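PDB 5IJX: tyrosine--tRNA ligase, mitochondrial from Coccidioides posadasii, which probably attaches L-tyrosine to its cognate mitochondrial tRNA at the expense of ATP, as a class I aminoacyl-tRNA synthetase. Local coordinates for residues A26-I29 with R33-S36. Numbering follows the deposited sequence.
Sequences AKEI and RKQS
Glu28 OE2 is gripped by both terminal nitrogens of Arg33, with NH2 and NH1 each 3.1 Å from OE2. This salt bridge is forked onto a single oxygen: carboxylate and guanidinium planes stand 78° apart, so the two groups do not form the coplanar, two-oxygen pair, and NH2 meets OE2 from above the carboxylate plane, 47° out of it. The bond through NH1 is weak. Glutamate sets a charge opposite to the arginine's on the last turns of the helix. Arginine suits the place because its long chain, bent at chi3 (-67°), turns the guanidinium back over the helix, where one face lies against Glu28 CB. Five residues apart, the same two residues also meet through their backbones, Arg33 N making a weak hydrogen bond of 3.0 Å to Glu28 O.

Helix 7-31 ends two residues beyond Ile29, and the chain reverses into the loop leading to helix 37-43, an alpha-alpha connection near the N-terminus, on the surface of the class I synthetase catalytic region. Ile29 supplies the apolar side of the turn. Its CG1 lies 3.7 Å from Lys34 CB, where the lysine's methylene chain crosses it while the ammonium leads away. Ile29 CA also makes a CA-H...O contact of 3.3 Å with Lys34 O. The other branch, CG2, is anti to the backbone N and packs 3.8 Å from Ser36 CB; Thr62 of helix 54-63 touches both residues. A small serine fits this buried spot and the N-cap of helix 37-43, where Ser36 OG accepts a hydrogen bond from Ser39 N and is hydrogen-bonded to Asp58 OD1. The CB of Gln35 is directed away from 26-29, its NE2 hydrogen-bonded to Ser39 OG and Glu43 OE1.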
ATOM      1  N   ALA A  26      21.990 -11.649 -34.076  1.00 77.93           N
ATOM      2  CA  ALA A  26      22.011 -10.195 -33.965  1.00 82.38           C
ATOM      3  C   ALA A  26      22.902  -9.573 -35.032  1.00 93.89           C
ATOM      4  O   ALA A  26      22.557  -8.532 -35.602  1.00 88.79           O
ATOM      5  CB  ALA A  26      22.472  -9.786 -32.567  1.00 79.19           C
ATOM      6  N   LYS A  27      24.053 -10.188 -35.314  1.00 95.79           N
ATOM      7  CA  LYS A  27      24.872  -9.729 -36.432  1.00 98.24           C
ATOM      8  C   LYS A  27      24.091  -9.810 -37.737  1.00 94.48           C
ATOM      9  O   LYS A  27      24.101  -8.869 -38.540  1.00 92.97           O
ATOM     10  CB  LYS A  27      26.160 -10.550 -36.519  1.00107.27           C
ATOM     11  CG  LYS A  27      27.208 -10.189 -35.472  1.00106.27           C
ATOM     12  CD  LYS A  27      28.349 -11.200 -35.441  1.00100.36           C
ATOM     13  CE  LYS A  27      29.392 -10.910 -36.510  1.00 97.34           C
ATOM     14  NZ  LYS A  27      30.390 -12.008 -36.645  1.00 96.54           N
ATOM     15  N   GLU A  28      23.395 -10.927 -37.960  1.00 92.74           N
ATOM     16  CA  GLU A  28      22.559 -11.064 -39.149  1.00 95.45           C
ATOM     17  C   GLU A  28      21.603  -9.885 -39.282  1.00 98.42           C
ATOM     18  O   GLU A  28      21.599  -9.176 -40.294  1.00 98.35           O
ATOM     19  CB  GLU A  28      21.774 -12.376 -39.095  1.00101.06           C
ATOM     20  CG  GLU A  28      22.626 -13.628 -39.150  1.00110.64           C
ATOM     21  CD  GLU A  28      21.992 -14.717 -39.992  1.00122.24           C
ATOM     22  OE1 GLU A  28      20.747 -14.727 -40.111  1.00121.40           O
ATOM     23  OE2 GLU A  28      22.734 -15.558 -40.543  1.00130.93           O
ATOM     24  N   ILE A  29      20.781  -9.663 -38.254  1.00103.84           N
ATOM     25  CA  ILE A  29      19.752  -8.628 -38.326  1.00 98.35           C
ATOM     26  C   ILE A  29      20.385  -7.254 -38.510  1.00 95.96           C
ATOM     27  O   ILE A  29      20.042  -6.512 -39.437  1.00 95.12           O
ATOM     28  CB  ILE A  29      18.864  -8.683 -37.069  1.00 99.60           C
ATOM     29  CG1 ILE A  29      17.989  -9.941 -37.109  1.00102.99           C
ATOM     30  CG2 ILE A  29      18.002  -7.434 -36.955  1.00 91.79           C
ATOM     31  CD1 ILE A  29      17.286 -10.251 -35.805  1.00 98.13           C
ATOM     32  N   ARG A  33      20.734  -8.700 -43.092  1.00 99.52           N
ATOM     33  CA  ARG A  33      20.360  -9.929 -43.783  1.00 93.35           C
ATOM     34  C   ARG A  33      19.064 -10.525 -43.241  1.00 89.98           C
ATOM     35  O   ARG A  33      18.352 -11.213 -43.980  1.00 83.42           O
ATOM     36  CB  ARG A  33      21.502 -10.946 -43.696  1.00 98.45           C
ATOM     37  CG  ARG A  33      22.752 -10.522 -44.468  1.00101.95           C
ATOM     38  CD  ARG A  33      23.753 -11.658 -44.661  1.00 94.50           C
ATOM     39  NE  ARG A  33      24.365 -12.096 -43.407  1.00105.76           N
ATOM     40  CZ  ARG A  33      24.108 -13.245 -42.785  1.00123.47           C
ATOM     41  NH1 ARG A  33      23.242 -14.118 -43.284  1.00131.92           N
ATOM     42  NH2 ARG A  33      24.734 -13.529 -41.653  1.00128.50           N
ATOM     43  N   LYS A  34      18.732 -10.273 -41.974  1.00 97.37           N
ATOM     44  CA  LYS A  34      17.526 -10.816 -41.363  1.00100.97           C
ATOM     45  C   LYS A  34      16.661  -9.691 -40.805  1.00 91.61           C
ATOM     46  O   LYS A  34      17.160  -8.624 -40.433  1.00 82.89           O
ATOM     47  CB  LYS A  34      17.867 -11.812 -40.241  1.00100.72           C
ATOM     48  CG  LYS A  34      16.647 -12.462 -39.603  1.00 92.64           C
ATOM     49  CD  LYS A  34      17.029 -13.597 -38.666  1.00 89.04           C
ATOM     50  CE  LYS A  34      15.798 -14.199 -38.006  1.00 95.82           C
ATOM     51  NZ  LYS A  34      15.935 -15.663 -37.777  1.00103.10           N
ATOM     52  N   GLN A  35      15.354  -9.942 -40.750  1.00 90.43           N
ATOM     53  CA  GLN A  35      14.410  -8.952 -40.253  1.00 91.15           C
ATOM     54  C   GLN A  35      14.325  -9.011 -38.733  1.00 87.42           C
ATOM     55  O   GLN A  35      14.248 -10.091 -38.141  1.00 86.82           O
ATOM     56  CB  GLN A  35      13.022  -9.178 -40.853  1.00 94.10           C
ATOM     57  CG  GLN A  35      12.016  -8.092 -40.488  1.00 91.37           C
ATOM     58  CD  GLN A  35      10.627  -8.363 -41.038  1.00 91.75           C
ATOM     59  OE1 GLN A  35      10.180  -9.509 -41.088  1.00 91.63           O
ATOM     60  NE2 GLN A  35       9.938  -7.305 -41.456  1.00 87.50           N
ATOM     61  N   SER A  36      14.329  -7.837 -38.107  1.00 77.51           N
ATOM     62  CA  SER A  36      14.213  -7.761 -36.660  1.00 74.98           C
ATOM     63  C   SER A  36      12.834  -8.238 -36.209  1.00 78.58           C
ATOM     64  O   SER A  36      11.884  -8.321 -36.993  1.00 80.45           O
ATOM     65  CB  SER A  36      14.453  -6.332 -36.173  1.00 77.22           C
ATOM     66  OG  SER A  36      13.344  -5.500 -36.471  1.00 79.93           O
TER